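Side-chain contacts in leukotriene A-4 hydrolase (Saccharomyces cerevisiae, PDB 2XQ0), which preferentially cleaves di- and tripeptides as a zinc aminopeptidase of the M1 family and also has weak epoxide hydrolase activity in vitro: residues A[198-203]-A[421-426]; A[215-220]-A[230-235]; A[327-332]-A[342-347]; A[360-365]-A[384-389]; A[392-397]-A[464-469]. All coordinates share one frame; numbering follows the deposited sequence.

Interaction 1 (A[198-203]-A[421-426])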
# COMPACT_ATOMS: atom_id res chain seq x y z
N GLN A 198 -12.08 -8.22 16.69
CA GLN A 198 -10.70 -7.73 16.57
C GLN A 198 -10.31 -7.31 17.97
O GLN A 198 -10.74 -6.25 18.43
CB GLN A 198 -10.57 -6.55 15.60
CG GLN A 198 -9.13 -6.03 15.47
CD GLN A 198 -8.13 -7.17 15.28
OE1 GLN A 198 -7.48 -7.60 16.23
NE2 GLN A 198 -8.02 -7.68 14.05
N LYS A 199 -9.57 -8.15 18.68
CA LYS A 199 -9.30 -7.89 20.09
C LYS A 199 -8.08 -6.99 20.33
O LYS A 199 -7.86 -6.53 21.45
CB LYS A 199 -9.19 -9.20 20.89
CG LYS A 199 -10.45 -10.06 20.81
CD LYS A 199 -10.63 -10.97 22.03
CE LYS A 199 -9.86 -12.27 21.90
NZ LYS A 199 -10.30 -13.28 22.92
N VAL A 200 -7.29 -6.73 19.29
CA VAL A 200 -6.21 -5.75 19.36
C VAL A 200 -6.75 -4.42 18.85
O VAL A 200 -7.37 -4.40 17.80
CB VAL A 200 -5.03 -6.16 18.43
CG1 VAL A 200 -3.94 -5.09 18.43
CG2 VAL A 200 -4.48 -7.51 18.82
N PRO A 201 -6.56 -3.31 19.61
CA PRO A 201 -7.17 -2.05 19.15
C PRO A 201 -6.61 -1.61 17.80
O PRO A 201 -5.40 -1.72 17.59
CB PRO A 201 -6.78 -1.03 20.23
CG PRO A 201 -6.37 -1.82 21.41
CD PRO A 201 -5.91 -3.18 20.93
N ILE A 202 -7.47 -1.14 16.90
CA ILE A 202 -7.03 -0.70 15.58
C ILE A 202 -7.65 0.64 15.15
O ILE A 202 -8.73 1.01 15.64
CB ILE A 202 -7.27 -1.79 14.49
CG1 ILE A 202 -8.76 -2.19 14.37
CG2 ILE A 202 -6.40 -3.04 14.76
CD1 ILE A 202 -9.10 -2.92 13.05
N PRO A 203 -6.96 1.41 14.28
CA PRO A 203 -7.53 2.61 13.67
C PRO A 203 -8.59 2.23 12.62
O PRO A 203 -8.54 1.12 12.06
CB PRO A 203 -6.32 3.27 12.99
CG PRO A 203 -5.38 2.15 12.71
CD PRO A 203 -5.59 1.13 13.80
N PHE A 421 5.45 1.35 22.07
CA PHE A 421 4.29 1.95 21.43
C PHE A 421 3.23 0.95 21.01
O PHE A 421 2.29 1.30 20.30
CB PHE A 421 4.73 2.83 20.25
CG PHE A 421 5.51 4.04 20.68
CD1 PHE A 421 4.87 5.12 21.26
CD2 PHE A 421 6.89 4.06 20.57
CE1 PHE A 421 5.59 6.22 21.69
CE2 PHE A 421 7.63 5.16 21.00
CZ PHE A 421 6.98 6.24 21.55
N ALA A 422 3.37 -0.30 21.45
CA ALA A 422 2.38 -1.30 21.06
C ALA A 422 0.98 -0.83 21.41
O ALA A 422 0.72 -0.41 22.54
CB ALA A 422 2.67 -2.67 21.70
N LYS A 423 0.09 -0.87 20.43
CA LYS A 423 -1.32 -0.53 20.63
C LYS A 423 -1.58 0.96 20.79
O LYS A 423 -2.67 1.37 21.20
CB LYS A 423 -1.91 -1.31 21.81
CG LYS A 423 -1.89 -2.82 21.58
CD LYS A 423 -2.36 -3.60 22.80
CE LYS A 423 -2.29 -5.10 22.54
NZ LYS A 423 -3.01 -5.90 23.58
N LYS A 424 -0.59 1.77 20.41
CA LYS A 424 -0.69 3.22 20.55
C LYS A 424 -0.34 3.88 19.23
O LYS A 424 -0.01 3.20 18.25
CB LYS A 424 0.25 3.71 21.66
CG LYS A 424 -0.06 3.13 23.05
CD LYS A 424 1.02 3.50 24.05
CE LYS A 424 0.68 2.98 25.43
NZ LYS A 424 1.47 3.67 26.49
N SER A 425 -0.45 5.20 19.20
CA SER A 425 -0.12 5.98 18.01
C SER A 425 0.94 7.00 18.38
O SER A 425 1.06 7.36 19.55
CB SER A 425 -1.37 6.67 17.48
OG SER A 425 -2.36 5.71 17.12
N LEU A 426 1.72 7.46 17.41
CA LEU A 426 2.79 8.40 17.76
C LEU A 426 3.23 9.28 16.61
O LEU A 426 2.85 9.05 15.45
CB LEU A 426 4.01 7.66 18.30
CG LEU A 426 4.99 7.19 17.22
CD1 LEU A 426 6.31 6.83 17.84
CD2 LEU A 426 4.42 5.99 16.46
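The five-membered ring of Pro201 is met at its CD corner by the side chain of Lys423, whose methylenes pass obliquely across it, while two residues before the lysine the Phe421 ring carries Leu426 CD1 over the centre of one face, 3.7 Å above its plane. Across the contact, Pro201 CD lies 4.0 Å from Lys423 CD and almost as near to Lys423 CG. Val200 adds a looser touch, with its CG1 4.4 Å from Lys423 CG. The lysine reaches this site because CG stands anti to the carbonyl carbon (chi1 -62°) and the chain beyond it is extended. Lys423 itself belongs to a type II beta turn running from Phe421 to Lys424, closed by the bond from Lys424 N to Phe421 O at 2.9 Å, and its positive phi (74°) suits that place in the turn. The turn joins helix 407-420 to strand 424-426, which pairs in parallel with strand 312-314 of the catalytic domain; 198-203 is the corner where the last long strand of the N-terminal domain bends at Val200. Gln198 OE1 braces that corner, taking Val200 N at 3.2 Å on an in-plane lone pair, and its NE2 is held by Asn280 OD1 and Ser180 O.

Interaction 2 (A[215-220]-A[230-235])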
# COMPACT_ATOMS: atom_id res chain seq x y z
N SER A 215 -13.95 -19.04 -1.45
CA SER A 215 -13.59 -20.27 -0.78
C SER A 215 -12.23 -20.03 -0.15
O SER A 215 -11.66 -18.95 -0.30
CB SER A 215 -13.59 -21.45 -1.76
OG SER A 215 -13.12 -21.08 -3.04
N SER A 216 -11.73 -21.02 0.58
CA SER A 216 -10.50 -20.86 1.32
C SER A 216 -9.71 -22.17 1.38
O SER A 216 -10.27 -23.26 1.20
CB SER A 216 -10.80 -20.38 2.73
OG SER A 216 -11.42 -21.42 3.46
N ALA A 217 -8.41 -22.05 1.64
CA ALA A 217 -7.48 -23.19 1.68
C ALA A 217 -6.31 -22.86 2.59
O ALA A 217 -5.83 -21.73 2.61
CB ALA A 217 -6.99 -23.53 0.29
N PRO A 218 -5.84 -23.84 3.36
CA PRO A 218 -4.72 -23.55 4.26
C PRO A 218 -3.40 -23.29 3.53
O PRO A 218 -3.06 -24.00 2.59
CB PRO A 218 -4.61 -24.83 5.09
CG PRO A 218 -5.19 -25.93 4.18
CD PRO A 218 -6.32 -25.23 3.48
N ILE A 219 -2.66 -22.28 3.96
CA ILE A 219 -1.33 -22.04 3.40
C ILE A 219 -0.26 -22.13 4.47
O ILE A 219 0.91 -21.87 4.19
CB ILE A 219 -1.24 -20.69 2.68
CG1 ILE A 219 -1.82 -19.55 3.56
CG2 ILE A 219 -1.96 -20.76 1.35
CD1 ILE A 219 -1.74 -18.17 2.92
N GLY A 220 -0.65 -22.48 5.69
CA GLY A 220 0.31 -22.65 6.77
C GLY A 220 -0.43 -22.97 8.05
O GLY A 220 -1.65 -22.95 8.06
N PHE A 230 -12.11 -20.55 -8.69
CA PHE A 230 -11.36 -20.90 -9.90
C PHE A 230 -9.86 -20.71 -9.72
O PHE A 230 -9.04 -21.37 -10.39
CB PHE A 230 -11.87 -20.12 -11.12
CG PHE A 230 -11.35 -18.72 -11.21
CD1 PHE A 230 -10.16 -18.45 -11.89
CD2 PHE A 230 -12.04 -17.67 -10.62
CE1 PHE A 230 -9.68 -17.15 -11.98
CE2 PHE A 230 -11.55 -16.37 -10.70
CZ PHE A 230 -10.37 -16.11 -11.37
N ARG A 231 -9.50 -19.83 -8.80
CA ARG A 231 -8.10 -19.45 -8.60
C ARG A 231 -7.54 -20.01 -7.29
O ARG A 231 -6.35 -19.85 -6.99
CB ARG A 231 -8.02 -17.91 -8.57
CG ARG A 231 -6.64 -17.36 -8.31
CD ARG A 231 -6.44 -16.07 -9.08
NE ARG A 231 -7.51 -15.11 -8.80
CZ ARG A 231 -7.91 -14.19 -9.67
NH1 ARG A 231 -7.34 -14.10 -10.87
NH2 ARG A 231 -8.88 -13.35 -9.34
N LEU A 232 -8.39 -20.68 -6.52
CA LEU A 232 -8.04 -21.11 -5.16
C LEU A 232 -6.77 -21.95 -5.08
O LEU A 232 -5.86 -21.65 -4.30
CB LEU A 232 -9.22 -21.83 -4.50
CG LEU A 232 -8.94 -22.34 -3.09
CD1 LEU A 232 -8.84 -21.17 -2.10
CD2 LEU A 232 -10.02 -23.32 -2.65
N LYS A 233 -6.68 -23.02 -5.87
CA LYS A 233 -5.51 -23.87 -5.77
C LYS A 233 -4.24 -23.19 -6.29
O LYS A 233 -3.16 -23.43 -5.76
CB LYS A 233 -5.75 -25.22 -6.46
CG LYS A 233 -6.78 -26.06 -5.73
CD LYS A 233 -6.23 -26.58 -4.39
CE LYS A 233 -7.37 -26.86 -3.39
NZ LYS A 233 -6.83 -27.51 -2.16
N ASP A 234 -4.36 -22.33 -7.29
CA ASP A 234 -3.18 -21.60 -7.74
C ASP A 234 -2.64 -20.71 -6.61
O ASP A 234 -1.43 -20.59 -6.41
CB ASP A 234 -3.50 -20.72 -8.95
CG ASP A 234 -3.71 -21.52 -10.23
OD1 ASP A 234 -3.19 -22.65 -10.32
OD2 ASP A 234 -4.40 -21.02 -11.15
N CYS A 235 -3.55 -20.08 -5.88
CA CYS A 235 -3.17 -19.18 -4.79
C CYS A 235 -2.52 -19.97 -3.68
O CYS A 235 -1.51 -19.57 -3.12
CB CYS A 235 -4.39 -18.45 -4.26
SG CYS A 235 -5.02 -17.21 -5.40
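Ser216 and Leu232 have the nearest pair of CA atoms, 6.9 Å apart, where strand 215-220 runs nearly parallel to the segment 230-235 of helix 229-239, the two axes inclined by 15°. One side chain carries the contact. In Leu232, CG anti to the backbone N (chi1 179°) points the branch at the strand, where the two methyls reach different parts. CD1 rests against the backbone, 3.7 Å from Ser216 C, and also packs on Ala217 CB at 3.8 Å. CD2 turns to Ser215, whose OG it meets at 3.8 Å. Replacing Leu232 by alanine would probably leave a gap over Ser216 and deprive the Ala217 methyl of its apolar partner. Strand 215-220 is an outermost strand of a five-stranded mixed sheet and pairs antiparallel with 223-227, the strand that leads into the helix, so the contact folds a beta hairpin against the helix that follows it. Pro218 O is bonded to Gln236 NE2 on the next turn, while Arg231 makes a salt bridge to Asp269. Between the two segments no hydrogen bond forms, and their union therefore rests on methyl groups laid against backbone and small side chains.

Interaction 3 (A[327-332]-A[342-347])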
# COMPACT_ATOMS: atom_id res chain seq x y z
N THR A 327 8.03 -0.14 7.63
CA THR A 327 7.60 -1.36 6.91
C THR A 327 8.60 -1.76 5.82
O THR A 327 8.96 -2.92 5.73
CB THR A 327 6.19 -1.21 6.32
OG1 THR A 327 5.27 -0.95 7.40
CG2 THR A 327 5.76 -2.49 5.56
N VAL A 328 9.03 -0.81 5.01
CA VAL A 328 9.95 -1.10 3.92
C VAL A 328 11.27 -1.59 4.54
O VAL A 328 11.89 -2.53 4.04
CB VAL A 328 10.18 0.13 2.98
CG1 VAL A 328 11.27 -0.16 1.94
CG2 VAL A 328 8.87 0.52 2.24
N TYR A 329 11.68 -0.94 5.64
CA TYR A 329 12.89 -1.36 6.36
C TYR A 329 12.75 -2.79 6.86
O TYR A 329 13.59 -3.67 6.57
CB TYR A 329 13.24 -0.38 7.52
CG TYR A 329 14.42 -0.88 8.32
CD1 TYR A 329 15.72 -0.68 7.87
CD2 TYR A 329 14.23 -1.62 9.48
CE1 TYR A 329 16.81 -1.19 8.57
CE2 TYR A 329 15.29 -2.12 10.17
CZ TYR A 329 16.57 -1.92 9.71
OH TYR A 329 17.63 -2.43 10.41
N LEU A 330 11.67 -3.05 7.59
CA LEU A 330 11.43 -4.40 8.10
C LEU A 330 11.29 -5.47 7.01
O LEU A 330 11.87 -6.54 7.13
CB LEU A 330 10.21 -4.41 9.03
CG LEU A 330 10.43 -3.62 10.32
CD1 LEU A 330 9.11 -3.47 11.11
CD2 LEU A 330 11.54 -4.26 11.19
N GLU A 331 10.54 -5.18 5.96
CA GLU A 331 10.37 -6.04 4.79
C GLU A 331 11.74 -6.47 4.25
O GLU A 331 11.99 -7.65 4.02
CB GLU A 331 9.62 -5.27 3.70
CG GLU A 331 9.54 -5.93 2.32
CD GLU A 331 9.02 -4.95 1.25
OE1 GLU A 331 8.69 -3.78 1.58
OE2 GLU A 331 8.93 -5.37 0.07
N ARG A 332 12.62 -5.50 4.06
CA ARG A 332 13.95 -5.76 3.54
C ARG A 332 14.83 -6.53 4.54
O ARG A 332 15.67 -7.31 4.12
CB ARG A 332 14.60 -4.51 2.98
CG ARG A 332 13.88 -4.03 1.72
CD ARG A 332 14.45 -2.78 1.14
NE ARG A 332 13.67 -2.41 -0.04
CZ ARG A 332 13.50 -1.17 -0.48
NH1 ARG A 332 14.07 -0.15 0.16
NH2 ARG A 332 12.75 -0.96 -1.54
N PRO A 342 22.99 -9.45 -0.27
CA PRO A 342 22.91 -8.94 -1.65
C PRO A 342 21.47 -8.76 -2.13
O PRO A 342 21.20 -7.85 -2.92
CB PRO A 342 23.62 -10.03 -2.45
CG PRO A 342 24.61 -10.59 -1.49
CD PRO A 342 23.87 -10.63 -0.18
N THR A 343 20.58 -9.64 -1.68
CA THR A 343 19.16 -9.54 -2.01
C THR A 343 18.52 -8.31 -1.36
O THR A 343 17.79 -7.56 -2.02
CB THR A 343 18.42 -10.84 -1.61
OG1 THR A 343 18.99 -11.94 -2.33
CG2 THR A 343 16.94 -10.76 -1.96
N ARG A 344 18.79 -8.09 -0.07
CA ARG A 344 18.25 -6.91 0.60
C ARG A 344 18.71 -5.64 -0.13
O ARG A 344 17.93 -4.72 -0.38
CB ARG A 344 18.68 -6.84 2.07
CG ARG A 344 18.38 -5.47 2.71
CD ARG A 344 18.35 -5.52 4.23
NE ARG A 344 19.68 -5.42 4.82
CZ ARG A 344 20.00 -4.54 5.77
NH1 ARG A 344 19.08 -3.69 6.21
NH2 ARG A 344 21.22 -4.50 6.27
N HIS A 345 20.00 -5.60 -0.45
CA HIS A 345 20.58 -4.43 -1.09
C HIS A 345 20.04 -4.23 -2.51
O HIS A 345 19.83 -3.11 -2.95
CB HIS A 345 22.10 -4.54 -1.10
CG HIS A 345 22.72 -4.26 0.23
ND1 HIS A 345 23.63 -3.25 0.42
CD2 HIS A 345 22.51 -4.82 1.44
CE1 HIS A 345 23.99 -3.22 1.70
NE2 HIS A 345 23.32 -4.15 2.34
N PHE A 346 19.82 -5.33 -3.24
CA PHE A 346 19.22 -5.22 -4.57
C PHE A 346 17.85 -4.56 -4.46
O PHE A 346 17.48 -3.69 -5.23
CB PHE A 346 19.10 -6.61 -5.22
CG PHE A 346 18.47 -6.58 -6.59
CD1 PHE A 346 19.17 -6.10 -7.69
CD2 PHE A 346 17.17 -7.01 -6.77
CE1 PHE A 346 18.58 -6.06 -8.94
CE2 PHE A 346 16.58 -6.98 -8.02
CZ PHE A 346 17.28 -6.51 -9.11
N SER A 347 17.07 -4.99 -3.49
CA SER A 347 15.74 -4.41 -3.31
C SER A 347 15.85 -2.89 -3.02
O SER A 347 15.07 -2.09 -3.54
CB SER A 347 14.99 -5.17 -2.20
OG SER A 347 13.79 -4.52 -1.82
O HOH W 1 12.45 -2.69 -4.26
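Arg332 and Ser347 meet across two consecutive helices, 321-339 and 341-360, which form a helical hairpin in the M1 catalytic domain; the segments run roughly antiparallel. The first helix also supplies the zinc ligand Glu324, and its Glu331 OE1 accepts a bond from ND1 of the zinc ligand His301. Of the polar links, the direct one runs from Arg332 NE to Ser347 OG at 2.8 Å, a bent bond (136°) whose acceptor is tilted 29° out of the guanidinium plane. Stretched from CG to NE, the arginine slots its guanidinium between Val328 CG1 on one face and Ser347 O on the other. A water bridges the same pair, donating to Ser347 O and accepting weakly from Arg332 NH2, whose charge is met by Glu391. Packing contacts gather round Arg344. Its chain bends at chi3, which turns the guanidinium towards Tyr329 with NH1 4.1 Å from Tyr329 CE1, the two planes 79° apart. Glu401 ties these two ends together, through a salt bridge to Arg344 NH2 and a hydrogen bond with Tyr329 OH. At the helix backbone, Arg344 CD presses to within 3.2 Å of Arg332 O.

Interaction 4 (A[360-365]-A[384-389])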
# COMPACT_ATOMS: atom_id res chain seq x y z
N ASP A 360 11.47 13.19 -9.28
CA ASP A 360 11.63 13.82 -10.61
C ASP A 360 10.29 14.10 -11.28
O ASP A 360 10.15 15.06 -12.04
CB ASP A 360 12.49 12.94 -11.53
CG ASP A 360 13.96 12.97 -11.17
OD1 ASP A 360 14.33 13.68 -10.21
OD2 ASP A 360 14.76 12.28 -11.85
N SER A 361 9.30 13.25 -11.02
CA SER A 361 8.01 13.37 -11.67
C SER A 361 7.10 14.29 -10.87
O SER A 361 5.95 14.54 -11.24
CB SER A 361 7.36 11.99 -11.81
OG SER A 361 6.60 11.68 -10.65
N MET A 362 7.62 14.80 -9.77
CA MET A 362 6.79 15.54 -8.83
C MET A 362 6.34 16.92 -9.29
O MET A 362 7.09 17.70 -9.84
CB MET A 362 7.45 15.63 -7.46
CG MET A 362 6.94 14.59 -6.50
SD MET A 362 7.45 14.96 -4.83
CE MET A 362 6.89 13.47 -4.00
N LYS A 363 5.06 17.14 -9.04
CA LYS A 363 4.40 18.43 -9.07
C LYS A 363 5.16 19.55 -8.34
O LYS A 363 5.71 20.48 -8.94
CB LYS A 363 3.09 18.21 -8.33
CG LYS A 363 3.34 17.39 -7.06
CD LYS A 363 2.11 16.65 -6.59
CE LYS A 363 2.45 15.80 -5.38
NZ LYS A 363 3.59 14.89 -5.69
N ASP A 364 5.17 19.43 -7.01
CA ASP A 364 5.67 20.44 -6.10
C ASP A 364 6.66 19.73 -5.19
O ASP A 364 6.36 19.49 -4.02
CB ASP A 364 4.48 20.95 -5.27
CG ASP A 364 4.83 22.09 -4.34
OD1 ASP A 364 6.03 22.44 -4.24
OD2 ASP A 364 3.90 22.64 -3.70
N PRO A 365 7.83 19.35 -5.73
CA PRO A 365 8.80 18.57 -4.94
C PRO A 365 9.26 19.31 -3.68
O PRO A 365 9.51 18.65 -2.68
CB PRO A 365 9.97 18.35 -5.92
CG PRO A 365 9.81 19.43 -6.96
CD PRO A 365 8.33 19.64 -7.09
N ALA A 384 -0.11 13.60 -0.66
CA ALA A 384 1.20 13.49 -0.03
C ALA A 384 1.75 12.08 -0.11
O ALA A 384 2.87 11.82 0.33
CB ALA A 384 1.12 13.91 1.42
N PHE A 385 0.97 11.16 -0.65
CA PHE A 385 1.46 9.80 -0.81
C PHE A 385 2.28 9.72 -2.09
O PHE A 385 1.87 10.15 -3.17
CB PHE A 385 0.33 8.76 -0.76
CG PHE A 385 -0.45 8.80 0.53
CD1 PHE A 385 0.18 9.05 1.74
CD2 PHE A 385 -1.82 8.60 0.54
CE1 PHE A 385 -0.53 9.09 2.92
CE2 PHE A 385 -2.54 8.64 1.72
CZ PHE A 385 -1.89 8.88 2.91
N SER A 386 3.50 9.23 -1.93
CA SER A 386 4.42 9.07 -3.02
C SER A 386 5.38 8.02 -2.54
O SER A 386 5.16 7.41 -1.50
CB SER A 386 5.18 10.37 -3.27
OG SER A 386 6.07 10.64 -2.19
N THR A 387 6.47 7.85 -3.27
CA THR A 387 7.51 6.94 -2.85
C THR A 387 8.35 7.48 -1.68
O THR A 387 9.05 6.72 -1.01
CB THR A 387 8.41 6.61 -4.03
OG1 THR A 387 7.59 6.16 -5.12
CG2 THR A 387 9.40 5.53 -3.64
N VAL A 388 8.27 8.78 -1.42
CA VAL A 388 9.12 9.40 -0.39
C VAL A 388 9.02 8.78 1.02
O VAL A 388 10.03 8.45 1.62
CB VAL A 388 8.90 10.93 -0.32
CG1 VAL A 388 9.63 11.53 0.88
CG2 VAL A 388 9.37 11.57 -1.62
N PRO A 389 7.79 8.61 1.55
CA PRO A 389 7.75 8.04 2.90
C PRO A 389 8.33 6.63 2.95
O PRO A 389 8.94 6.24 3.95
CB PRO A 389 6.25 8.02 3.26
CG PRO A 389 5.52 8.28 1.95
CD PRO A 389 6.47 9.13 1.13
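Ser386 OG is held from within its own segment by Val388 N, which donates to it over 3.0 Å at 157°, and is touched from the other by Met362 CE at 3.5 Å. The bond from Val388 N is a capping bond: Ser386 precedes the turn that opens helix 388-403, and its OG, placed between the backbone N and the carbonyl carbon (chi1 69°), faces back onto an amide at the start of the helix. The methionine methyl closes over this oxygen and over Ser386 CB, which is 3.6 Å from CE. Its other neighbour is Val388 CG2, 3.9 Å from Met362 CE, the apolar half of the contact. Met362 brings its methyl there by an extended chain beyond CG, although chi1 (-98°) is displaced from a staggered value. No hydrogen bond joins the two segments. An alanine in place of Ser386 would probably leave Val388 N without its capping acceptor and let the end of Met362 shift. Farther along the loop, Asp364 stands at the N-cap of helix 365-368, its OD1 weakly accepting from Arg367 N. The contact joins the loop after helix 341-360 to the head of helix 388-403, which carries Tyr390, the proton donor, about 6 Å from the Ser386 side chain. Phe385, just before Ser386, touches the bound bestatin, Val388 packs on Leu355 and Ile359 of helix 341-360, and Met362 leans on Phe368 of helix 365-368.

Interaction 5 (A[392-397]-A[464-469])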
# COMPACT_ATOMS: atom_id res chain seq x y z
N LYS A 392 12.62 7.27 1.32
CA LYS A 392 13.40 8.18 2.15
C LYS A 392 13.28 7.68 3.59
O LYS A 392 14.23 7.74 4.37
CB LYS A 392 12.93 9.65 2.00
CG LYS A 392 13.89 10.65 2.64
CD LYS A 392 13.43 12.12 2.55
CE LYS A 392 13.87 12.80 1.27
NZ LYS A 392 13.81 14.33 1.35
N GLY A 393 12.09 7.19 3.94
CA GLY A 393 11.87 6.61 5.26
C GLY A 393 12.80 5.44 5.52
O GLY A 393 13.53 5.43 6.50
N PHE A 394 12.76 4.46 4.62
CA PHE A 394 13.70 3.35 4.67
C PHE A 394 15.16 3.80 4.76
O PHE A 394 15.94 3.27 5.55
CB PHE A 394 13.54 2.46 3.44
CG PHE A 394 14.75 1.61 3.18
CD1 PHE A 394 14.97 0.46 3.90
CD2 PHE A 394 15.68 2.01 2.25
CE1 PHE A 394 16.09 -0.30 3.69
CE2 PHE A 394 16.82 1.24 2.03
CZ PHE A 394 17.02 0.08 2.75
N ASN A 395 15.55 4.75 3.92
CA ASN A 395 16.95 5.19 3.93
C ASN A 395 17.40 5.88 5.20
O ASN A 395 18.57 5.75 5.60
CB ASN A 395 17.26 6.04 2.70
CG ASN A 395 17.61 5.17 1.50
OD1 ASN A 395 18.67 4.55 1.47
ND2 ASN A 395 16.70 5.09 0.54
N LEU A 396 16.50 6.59 5.87
CA LEU A 396 16.87 7.15 7.17
C LEU A 396 17.12 6.01 8.17
O LEU A 396 18.10 6.03 8.92
CB LEU A 396 15.79 8.10 7.68
CG LEU A 396 15.94 8.54 9.13
CD1 LEU A 396 17.32 9.12 9.35
CD2 LEU A 396 14.84 9.54 9.50
N LEU A 397 16.26 4.99 8.14
CA LEU A 397 16.44 3.87 9.08
C LEU A 397 17.68 3.01 8.79
O LEU A 397 18.34 2.52 9.70
CB LEU A 397 15.19 2.99 9.10
CG LEU A 397 13.95 3.73 9.60
CD1 LEU A 397 12.70 2.90 9.40
CD2 LEU A 397 14.14 4.11 11.06
N PRO A 464 23.37 5.95 -0.18
CA PRO A 464 24.19 4.95 0.51
C PRO A 464 24.99 4.09 -0.46
O PRO A 464 24.78 4.17 -1.67
CB PRO A 464 23.15 4.10 1.24
CG PRO A 464 21.90 4.25 0.42
CD PRO A 464 21.93 5.60 -0.23
N HIS A 465 25.89 3.27 0.07
CA HIS A 465 26.70 2.40 -0.78
C HIS A 465 26.16 0.98 -0.77
O HIS A 465 26.66 0.11 -0.04
CB HIS A 465 28.16 2.42 -0.31
CG HIS A 465 28.77 3.78 -0.30
ND1 HIS A 465 28.74 4.60 0.82
CD2 HIS A 465 29.39 4.49 -1.27
CE1 HIS A 465 29.34 5.74 0.53
NE2 HIS A 465 29.75 5.70 -0.72
N PHE A 466 25.14 0.75 -1.58
CA PHE A 466 24.50 -0.56 -1.66
C PHE A 466 25.38 -1.59 -2.36
O PHE A 466 26.11 -1.27 -3.30
CB PHE A 466 23.16 -0.47 -2.38
CG PHE A 466 22.13 0.30 -1.62
CD1 PHE A 466 21.88 0.01 -0.29
CD2 PHE A 466 21.40 1.30 -2.24
CE1 PHE A 466 20.94 0.72 0.42
CE2 PHE A 466 20.45 2.01 -1.54
CZ PHE A 466 20.22 1.72 -0.20
N ILE A 467 25.31 -2.82 -1.88
CA ILE A 467 25.97 -3.94 -2.56
C ILE A 467 25.27 -4.10 -3.91
O ILE A 467 24.05 -4.29 -3.97
CB ILE A 467 25.85 -5.22 -1.72
CG1 ILE A 467 26.59 -5.04 -0.38
CG2 ILE A 467 26.37 -6.44 -2.51
CD1 ILE A 467 26.22 -6.09 0.65
N THR A 468 26.02 -3.98 -5.00
CA THR A 468 25.38 -3.97 -6.33
C THR A 468 25.53 -5.29 -7.05
O THR A 468 25.20 -5.39 -8.23
CB THR A 468 25.95 -2.88 -7.24
OG1 THR A 468 27.30 -3.22 -7.59
CG2 THR A 468 25.92 -1.52 -6.55
N ALA A 469 26.03 -6.30 -6.35
CA ALA A 469 26.29 -7.61 -6.94
C ALA A 469 25.17 -8.15 -7.86
O ALA A 469 25.43 -8.52 -9.00
CB ALA A 469 26.61 -8.63 -5.87
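Phe394 and Asn395, neighbours on helix 388-403 of the M1 catalytic domain, both meet the loop that leads from helix 451-456 into helix 469-484, touching it at Pro464 and Phe466. Phe394 comes first. Its CG lies anti to the backbone N (chi1 160°), which carries the ring off the helix towards the loop until CE2 is 4.1 Å from Phe466 CZ. That carbon sits at the edge of the Phe394 ring, near its plane, and the two side chains slide past each other in opposite directions. Phe394 also forms a cation-pi contact with Arg332 of helix 321-339, and so touches that helix as well as the loop. Asn395 follows, its side chain directed at the loop. OD1 is 3.4 Å from Pro464 CG, the two side chains crossing at about a right angle, and 3.6 Å from Phe466 CZ, where it comes to the edge of the ring near the ring plane. The amide and ring planes are turned 46° apart. Such an edge placement sets the oxygen against the weakly positive rim hydrogens of the aromatic. The other end of the amide is secured by the helix itself, ND2 donating to Glu391 O, which fixes the side on which OD1 faces. Phe466 also leans on Ala348 and Leu349, and Pro464 on Trp352, all of helix 341-360. Within the loop Pro464 CB rests 4.0 Å above one face of the Phe466 ring, displaced towards its rim.

Interactions 3 and 4 lie within the catalytic domain, and interaction 5 joins one of its helices to the loop before helix 469-484. Interactions 3 and 5 touch, their centres 9 Å apart, with His345 ND1 probably hydrogen-bonded to Ile467 N. Interactions 4 and 5 share helix 388-403, whose Tyr390 serves the active site, and have centres 19 Å apart. Interaction 1, joining the N-terminal and catalytic domains at the surface, encloses interactions 2, 3 and 4 in sequence and crosses interaction 5. Interaction 2, local to a hairpin and the helix after it, lies 37 Å between centres from interaction 4. Interactions 3 to 5 thus pack helices 321-339, 341-360 and 388-403 near the zinc site.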